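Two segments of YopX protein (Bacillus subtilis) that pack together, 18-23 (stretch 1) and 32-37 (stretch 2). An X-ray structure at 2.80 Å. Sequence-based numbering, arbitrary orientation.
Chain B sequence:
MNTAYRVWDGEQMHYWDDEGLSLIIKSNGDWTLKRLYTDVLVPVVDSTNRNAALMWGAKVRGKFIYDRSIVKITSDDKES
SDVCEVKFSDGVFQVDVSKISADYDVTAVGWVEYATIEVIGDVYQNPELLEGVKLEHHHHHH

Stretch 1, residues 18-23: DEGLSL
Stretch 2 32-37: TLKRLY

The two segments pair as neighbouring antiparallel strands, Leu 21 to Leu 23 against Thr 32 to Leu 36, with their N-to-C directions 151° apart and their axes approaching to 4.5 Å. Stretch 1 enters this pairing through a type II beta turn from Asp 18 to Leu 21, in which Leu 21 N donates to Asp 18 O at 3.3 Å. Glu 19 (phi/psi -47/129) and Gly 20 (73/1) occupy the central positions of the turn; the positive phi of the latter by itself favours glycine. From Leu 21 onward the chain is extended (-82/130, -131/124 and -88/131), and the contact as a whole buries 446 Å².

Thr 32 (-151/125, chi1 m) opens stretch 2 with its CA-to-CB bond directed away from stretch 1, so its contribution comes from the backbone: Thr 32 O lies 3.6 Å from Ser 22 O and 3.8 Å from Leu 23 C. Its OG1 is hydrogen-bonded elsewhere in the structure.

Leu 33 (-86/115) faces Leu 23 as a non-hydrogen-bonded pair, CA to CA 4.7 Å. Its side chain, chi1 t and chi2 p, lies on the same face of the sheet as those of Leu 21, Leu 23 and Arg 35. Leu 33 CD1 and CD2 both lie 3.8 Å from Leu 21 CD2, and Leu 33 CD1 also approaches Leu 23 CD1 at 4.3 Å. Leu 23 adopts the same t, p rotamer; Leu 21 has chi1 at -94°, between wells, and chi2 p.

Lys 34 (-104/166) forms the hydrogen-bonded pair with Ser 22, CA to CA 5.1 Å. Two nearly straight bonds close this ring: Lys 34 N to Ser 22 O at 2.8 Å (163°) and Ser 22 N to Lys 34 O at 2.9 Å (165°). Lys 34 O also receives a CA-H...O contact from Leu 21 CA at 3.4 Å. On the face opposite the leucines, Ser 22 OG (chi1 p) sits 3.3 Å from Lys 34 CB, but the lysine side chain (m, m, t, p) then leads away from stretch 1.

Arg 35 (-150/126) returns to the leucine face opposite Leu 21, a non-hydrogen-bonded pair with the shortest CA to CA distance in the register, 4.4 Å. Arg 35 CA makes a CA-H...O contact with Gly 20 O at 3.1 Å. The side chain, t, t, m with chi4 at -67°, carries the guanidinium across to the turn: Leu 21 CD1 covers one of its faces, 3.3 Å from Arg 35 NH2, and Arg 35 NH1 comes within 3.1 Å of Glu 19 O.

Leu 36 (-87/118) supplies the last hydrogen bond between the stretches, Leu 36 N to Gly 20 O at 2.9 Å and 159°, which ties the turn to the strand. Its side chain (t, m) starts sideways and ends leading away. Tyr 37 (-83/-85), poorly ordered, leaves the strand and makes no contact with stretch 1.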

# COMPACT_ATOMS: atom_id res chain seq x y z
N ASP B 18 8.61 -15.63 -5.59
CA ASP B 18 9.22 -16.94 -5.34
C ASP B 18 8.26 -18.07 -5.74
O ASP B 18 7.07 -18.03 -5.42
CB ASP B 18 9.55 -17.15 -3.85
CG ASP B 18 10.46 -16.08 -3.28
OD1 ASP B 18 11.46 -15.69 -3.93
OD2 ASP B 18 10.19 -15.63 -2.14
N GLU B 19 8.78 -19.10 -6.41
CA GLU B 19 7.94 -20.22 -6.85
C GLU B 19 6.99 -20.79 -5.78
O GLU B 19 7.41 -21.11 -4.67
CB GLU B 19 8.82 -21.34 -7.42
N GLY B 20 5.71 -20.90 -6.15
CA GLY B 20 4.71 -21.48 -5.28
C GLY B 20 4.18 -20.74 -4.06
O GLY B 20 3.34 -21.29 -3.34
N LEU B 21 4.63 -19.52 -3.80
CA LEU B 21 4.14 -18.79 -2.64
C LEU B 21 2.82 -18.11 -2.90
O LEU B 21 2.67 -17.39 -3.89
CB LEU B 21 5.14 -17.73 -2.18
CG LEU B 21 6.12 -18.14 -1.09
CD1 LEU B 21 7.09 -19.17 -1.67
CD2 LEU B 21 6.87 -16.90 -0.58
N SER B 22 1.86 -18.32 -2.01
CA SER B 22 0.58 -17.65 -2.15
C SER B 22 0.22 -17.02 -0.82
O SER B 22 0.18 -17.70 0.21
CB SER B 22 -0.51 -18.64 -2.57
OG SER B 22 -0.98 -19.39 -1.46
N LEU B 23 -0.03 -15.71 -0.83
CA LEU B 23 -0.40 -14.97 0.37
C LEU B 23 -1.92 -15.02 0.55
O LEU B 23 -2.68 -14.75 -0.38
CB LEU B 23 0.05 -13.53 0.22
CG LEU B 23 -0.09 -12.68 1.48
CD1 LEU B 23 0.78 -13.26 2.59
CD2 LEU B 23 0.31 -11.24 1.17
N THR B 32 -1.74 -15.36 5.84
CA THR B 32 -0.99 -16.60 5.94
C THR B 32 -0.19 -16.86 4.68
O THR B 32 -0.75 -16.90 3.59
CB THR B 32 -1.92 -17.78 6.12
OG1 THR B 32 -2.70 -17.61 7.31
CG2 THR B 32 -1.11 -19.07 6.19
N LEU B 33 1.11 -17.05 4.82
CA LEU B 33 1.92 -17.33 3.66
C LEU B 33 1.87 -18.83 3.39
O LEU B 33 2.33 -19.62 4.20
CB LEU B 33 3.36 -16.91 3.88
CG LEU B 33 4.20 -17.16 2.63
CD1 LEU B 33 3.87 -16.12 1.57
CD2 LEU B 33 5.68 -17.11 2.99
N LYS B 34 1.28 -19.22 2.26
CA LYS B 34 1.21 -20.63 1.89
C LYS B 34 2.25 -20.89 0.80
O LYS B 34 2.79 -19.95 0.21
CB LYS B 34 -0.18 -20.99 1.34
CG LYS B 34 -1.34 -20.75 2.30
CD LYS B 34 -1.20 -21.56 3.58
CE LYS B 34 -2.52 -21.63 4.35
NZ LYS B 34 -3.50 -22.53 3.68
N ARG B 35 2.53 -22.16 0.54
CA ARG B 35 3.48 -22.58 -0.48
C ARG B 35 3.05 -23.93 -1.04
O ARG B 35 2.83 -24.89 -0.29
CB ARG B 35 4.89 -22.68 0.11
CG ARG B 35 5.88 -23.40 -0.79
CD ARG B 35 7.16 -23.81 -0.04
NE ARG B 35 8.08 -22.70 0.19
CZ ARG B 35 8.73 -22.05 -0.78
NH1 ARG B 35 8.57 -22.40 -2.06
NH2 ARG B 35 9.55 -21.05 -0.48
N LEU B 36 2.92 -24.00 -2.35
CA LEU B 36 2.50 -25.23 -3.03
C LEU B 36 3.72 -26.10 -3.33
O LEU B 36 4.62 -25.70 -4.08
CB LEU B 36 1.75 -24.87 -4.31
CG LEU B 36 0.91 -25.97 -4.95
CD1 LEU B 36 1.81 -27.06 -5.45
CD2 LEU B 36 -0.09 -26.52 -3.95
N TYR B 37 3.74 -27.30 -2.75
CA TYR B 37 4.84 -28.25 -2.90
C TYR B 37 4.72 -29.06 -4.20
O TYR B 37 5.32 -28.72 -5.22
CB TYR B 37 4.87 -29.17 -1.69
CG TYR B 37 6.26 -29.48 -1.20
CD1 TYR B 37 7.03 -30.47 -1.81
CD2 TYR B 37 6.81 -28.76 -0.14
CE1 TYR B 37 8.33 -30.75 -1.37
CE2 TYR B 37 8.11 -29.03 0.30
CZ TYR B 37 8.86 -30.02 -0.32
OH TYR B 37 10.14 -30.30 0.13